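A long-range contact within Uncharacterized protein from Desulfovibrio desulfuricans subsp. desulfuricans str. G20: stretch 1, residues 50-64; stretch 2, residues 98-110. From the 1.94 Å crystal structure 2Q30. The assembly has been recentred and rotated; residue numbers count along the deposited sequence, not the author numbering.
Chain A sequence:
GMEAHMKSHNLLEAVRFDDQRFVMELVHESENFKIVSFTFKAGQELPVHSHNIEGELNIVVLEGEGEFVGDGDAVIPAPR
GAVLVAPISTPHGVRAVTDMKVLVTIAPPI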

# COMPACT_ATOMS: atom_id res chain seq x y z
N SER A 50 5.05 16.41 9.61
CA SER A 50 6.00 15.37 10.00
C SER A 50 5.88 15.13 11.49
O SER A 50 5.27 15.95 12.18
CB SER A 50 7.43 15.79 9.65
OG SER A 50 7.73 17.08 10.12
N HIS A 51 6.40 14.00 11.95
CA HIS A 51 6.53 13.70 13.40
C HIS A 51 8.02 13.55 13.61
O HIS A 51 8.66 12.74 12.93
CB HIS A 51 5.81 12.41 13.81
CG HIS A 51 4.33 12.52 13.75
ND1 HIS A 51 3.60 12.10 12.66
CD2 HIS A 51 3.43 13.03 14.63
CE1 HIS A 51 2.31 12.35 12.87
NE2 HIS A 51 2.19 12.90 14.06
N ASN A 52 8.58 14.30 14.55
CA ASN A 52 10.02 14.30 14.83
C ASN A 52 10.45 13.02 15.56
O ASN A 52 10.82 13.05 16.75
CB ASN A 52 10.41 15.58 15.57
N ILE A 53 10.43 11.90 14.82
CA ILE A 53 10.82 10.56 15.29
C ILE A 53 11.33 9.64 14.15
O ILE A 53 11.20 9.97 12.96
CB ILE A 53 9.69 9.83 16.11
CG1 ILE A 53 8.40 9.66 15.34
CG2 ILE A 53 9.35 10.58 17.38
CD1 ILE A 53 7.27 9.16 16.25
N GLU A 54 11.87 8.47 14.53
CA GLU A 54 12.44 7.49 13.61
C GLU A 54 11.35 6.69 12.93
O GLU A 54 10.20 6.63 13.37
CB GLU A 54 13.37 6.53 14.35
N GLY A 55 11.72 6.07 11.82
CA GLY A 55 10.81 5.25 11.04
C GLY A 55 10.48 5.90 9.74
O GLY A 55 10.85 7.06 9.50
N GLU A 56 9.75 5.16 8.92
CA GLU A 56 9.32 5.61 7.60
C GLU A 56 7.85 5.42 7.34
O GLU A 56 7.18 4.71 8.06
CB GLU A 56 10.12 4.83 6.56
CG GLU A 56 11.55 5.29 6.43
CD GLU A 56 12.37 4.28 5.68
OE1 GLU A 56 12.70 3.24 6.29
OE2 GLU A 56 12.74 4.53 4.52
N LEU A 57 7.34 6.08 6.31
CA LEU A 57 5.98 5.80 5.86
C LEU A 57 5.99 5.56 4.37
O LEU A 57 6.91 6.01 3.67
CB LEU A 57 4.98 6.92 6.16
CG LEU A 57 5.09 8.26 5.40
CD1 LEU A 57 3.80 9.02 5.47
CD2 LEU A 57 6.22 9.06 5.95
N ASN A 58 4.97 4.86 3.89
CA ASN A 58 4.75 4.79 2.46
C ASN A 58 3.31 5.23 2.24
O ASN A 58 2.44 4.94 3.08
CB ASN A 58 5.16 3.45 1.82
CG ASN A 58 4.18 2.32 2.07
OD1 ASN A 58 3.10 2.29 1.52
ND2 ASN A 58 4.62 1.34 2.81
N ILE A 59 3.06 5.98 1.17
CA ILE A 59 1.73 6.45 0.83
C ILE A 59 1.43 5.86 -0.54
O ILE A 59 2.12 6.20 -1.50
CB ILE A 59 1.63 7.97 0.75
CG1 ILE A 59 2.08 8.60 2.07
CG2 ILE A 59 0.20 8.37 0.35
CD1 ILE A 59 1.97 10.13 2.13
N VAL A 60 0.38 5.04 -0.63
CA VAL A 60 -0.00 4.39 -1.88
C VAL A 60 -1.30 5.00 -2.40
O VAL A 60 -2.27 5.05 -1.67
CB VAL A 60 -0.22 2.88 -1.66
CG1 VAL A 60 -0.51 2.20 -3.02
CG2 VAL A 60 1.01 2.29 -0.99
N VAL A 61 -1.32 5.45 -3.65
CA VAL A 61 -2.53 6.03 -4.24
C VAL A 61 -3.36 4.85 -4.75
O VAL A 61 -2.98 4.18 -5.69
CB VAL A 61 -2.25 7.04 -5.38
CG1 VAL A 61 -3.55 7.64 -5.86
CG2 VAL A 61 -1.28 8.14 -4.92
N LEU A 62 -4.50 4.63 -4.12
CA LEU A 62 -5.42 3.55 -4.46
C LEU A 62 -6.37 3.91 -5.57
O LEU A 62 -6.76 3.06 -6.35
CB LEU A 62 -6.28 3.19 -3.26
CG LEU A 62 -5.58 2.84 -1.97
CD1 LEU A 62 -6.64 2.68 -0.88
CD2 LEU A 62 -4.74 1.59 -2.14
N GLU A 63 -6.84 5.15 -5.55
CA GLU A 63 -7.81 5.61 -6.52
C GLU A 63 -7.66 7.09 -6.68
O GLU A 63 -7.36 7.81 -5.71
CB GLU A 63 -9.22 5.21 -6.07
CG GLU A 63 -10.43 5.70 -6.91
CD GLU A 63 -10.52 5.18 -8.33
OE1 GLU A 63 -9.58 4.55 -8.86
OE2 GLU A 63 -11.56 5.44 -8.97
N GLY A 64 -7.85 7.55 -7.93
CA GLY A 64 -7.76 8.96 -8.26
C GLY A 64 -6.34 9.42 -8.46
O GLY A 64 -5.40 8.60 -8.45
N THR A 98 -8.20 14.92 -8.29
CA THR A 98 -9.51 14.30 -8.48
C THR A 98 -9.91 13.76 -7.11
O THR A 98 -9.13 13.83 -6.14
CB THR A 98 -9.47 13.10 -9.47
OG1 THR A 98 -8.69 12.02 -8.93
CG2 THR A 98 -8.91 13.48 -10.83
N ASP A 99 -11.12 13.19 -7.01
CA ASP A 99 -11.51 12.46 -5.78
C ASP A 99 -10.46 11.34 -5.65
O ASP A 99 -10.12 10.69 -6.64
CB ASP A 99 -12.90 11.86 -5.85
CG ASP A 99 -14.00 12.90 -5.89
OD1 ASP A 99 -13.76 14.10 -5.68
OD2 ASP A 99 -15.14 12.47 -6.07
N MSE A 100 -9.94 11.15 -4.44
CA MSE A 100 -8.77 10.31 -4.26
C MSE A 100 -8.76 9.61 -2.93
O MSE A 100 -9.22 10.15 -1.92
CB MSE A 100 -7.56 11.23 -4.32
CG MSE A 100 -6.22 10.58 -4.46
SE MSE A 100 -4.85 11.89 -4.05
CE MSE A 100 -4.77 11.68 -2.22
N LYS A 101 -8.23 8.39 -2.94
CA LYS A 101 -8.01 7.66 -1.71
C LYS A 101 -6.58 7.13 -1.71
O LYS A 101 -6.08 6.61 -2.73
CB LYS A 101 -9.03 6.56 -1.47
CG LYS A 101 -8.98 5.97 -0.08
CD LYS A 101 -10.13 5.02 0.18
CE LYS A 101 -10.14 4.44 1.60
NZ LYS A 101 -11.41 3.66 1.85
N VAL A 102 -5.93 7.29 -0.55
CA VAL A 102 -4.57 6.79 -0.33
C VAL A 102 -4.51 5.95 0.93
O VAL A 102 -5.34 6.10 1.81
CB VAL A 102 -3.51 7.93 -0.26
CG1 VAL A 102 -3.54 8.74 -1.55
CG2 VAL A 102 -3.71 8.81 0.97
N LEU A 103 -3.51 5.07 0.98
CA LEU A 103 -3.25 4.21 2.13
C LEU A 103 -1.86 4.54 2.62
O LEU A 103 -0.92 4.54 1.85
CB LEU A 103 -3.31 2.74 1.74
CG LEU A 103 -3.28 1.76 2.92
CD1 LEU A 103 -4.47 1.98 3.88
CD2 LEU A 103 -3.29 0.33 2.37
N VAL A 104 -1.75 4.79 3.92
CA VAL A 104 -0.49 5.12 4.53
C VAL A 104 -0.12 4.01 5.49
O VAL A 104 -0.95 3.66 6.29
CB VAL A 104 -0.59 6.47 5.29
CG1 VAL A 104 0.78 6.83 5.97
CG2 VAL A 104 -1.05 7.55 4.35
N THR A 105 1.10 3.50 5.38
CA THR A 105 1.68 2.49 6.28
C THR A 105 2.91 3.14 6.91
O THR A 105 3.78 3.62 6.19
CB THR A 105 2.07 1.19 5.54
OG1 THR A 105 0.89 0.67 4.91
CG2 THR A 105 2.62 0.16 6.56
N ILE A 106 2.93 3.15 8.23
CA ILE A 106 3.96 3.80 9.04
C ILE A 106 4.62 2.72 9.88
O ILE A 106 3.92 2.02 10.59
CB ILE A 106 3.31 4.87 9.96
CG1 ILE A 106 2.36 5.79 9.16
CG2 ILE A 106 4.39 5.64 10.67
CD1 ILE A 106 1.51 6.70 10.05
N ALA A 107 5.95 2.60 9.78
CA ALA A 107 6.74 1.57 10.52
C ALA A 107 8.09 2.11 11.01
O ALA A 107 8.80 2.76 10.24
CB ALA A 107 6.98 0.37 9.66
N PRO A 108 8.39 1.98 12.31
CA PRO A 108 7.50 1.52 13.38
C PRO A 108 6.33 2.52 13.55
O PRO A 108 6.42 3.64 13.03
CB PRO A 108 8.39 1.52 14.63
CG PRO A 108 9.80 1.49 14.09
CD PRO A 108 9.73 2.29 12.83
N PRO A 109 5.24 2.13 14.24
CA PRO A 109 4.11 3.06 14.41
C PRO A 109 4.44 4.21 15.39
O PRO A 109 5.27 4.02 16.28
CB PRO A 109 2.98 2.16 14.92
CG PRO A 109 3.59 0.84 15.22
CD PRO A 109 5.02 0.84 14.92
N ILE A 110 3.79 5.37 15.21
CA ILE A 110 4.03 6.56 16.04
C ILE A 110 3.30 6.42 17.40
O ILE A 110 3.88 6.69 18.46
CB ILE A 110 3.52 7.91 15.39
CG1 ILE A 110 4.01 8.11 13.95
CG2 ILE A 110 3.92 9.12 16.27
CD1 ILE A 110 5.50 8.12 13.81
OXT ILE A 110 2.11 6.08 17.44
O HOH W 1 7.89 5.70 14.10
O HOH W 2 0.34 1.95 2.66

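Two antiparallel strands joined by a regular ladder of hydrogen bonds can absorb one extra residue without losing their pairing, and the contact between residues 50-64 and 98-110 is a compact example. Followed from Thr98 onward, stretch 2 begins beside the end of its partner strand. Here Gly64 fits closely: its CA lies 3.3 Å from Thr98 OG1 and 3.3 Å from Asp99 O, and a CB built on it would fall 2.0 Å from Asp99 O. Its positive phi also favours glycine, so local conformation and close packing point to the same residue. Thr98 OG1 in turn donates to Asp99 O at 3.0 Å, within its own stretch.

Met100, present as selenomethionine, opens the strand. Its CA approaches Glu63 O at 3.2 Å in a CA-H...O contact, while its CG lies 4.2 Å from Val61 CG1. Lys101 then marks the irregularity. Its carbonyl receives two amides, Leu62 N at 2.9 Å and Glu63 N at 3.3 Å, whereas Lys101 N returns a single bond to Glu63 O at 3.0 Å. This is the signature of a beta bulge: two residues of one strand share an acceptor on the other, and the register shifts by one. Leu62, with phi/psi of -85/-38, departs from extended geometry, and its side chain turns toward stretch 2, bringing its CD1 to 4.2 Å from Leu103 CB.

Beyond the bulge the classical alternation takes over. Val102, Val104 and Ile106 sit in non-hydrogen-bonded pairs with Val61, Ile59 and Leu57, and all six side chains share one face of the sheet. Packing there also runs diagonally: Ile59 CG2 meets Val102 CB at 3.8 Å, and Leu57 CD1 meets Val104 CG1 at 3.8 Å. Alternating with these apolar pairs, Leu103, Thr105 and Ala107 each exchange two backbone hydrogen bonds, with Val60, Asn58 and Glu56 respectively. For the first, Val60 N to Leu103 O is 2.8 Å and Leu103 N to Val60 O is 2.9 Å. Leu103 O does further work, accepting a CA-H...O contact from Ile59 CA at 3.4 Å.

On the face carrying Asn58 and Thr105, a water links polar groups of both strands. It donates to Asn58 OD1 at 3.0 Å and, weakly, to Leu103 O at 3.0 Å, and is hydrogen-bonded to Thr105 OG1 at 2.6 Å.

The ladder ends at Ala107, whose O accepts from Glu56 N at 2.9 Å. Pro108 follows through a cis peptide, its CD 3.6 Å from Gly55 CA; a CB on Gly55 would clash with both Ala107 O and Pro108 CD. With direct pairing over, another water bridges the backbones, donating to Glu54 O at 2.6 Å and Pro108 O at 2.7 Å. Pro109 makes no contact, but the C-terminal Ile110 turns back toward stretch 1. Its CD1 reaches Ile53 CD1 at a tight 3.2 Å, and its CG1 lies over one face of the His51 ring.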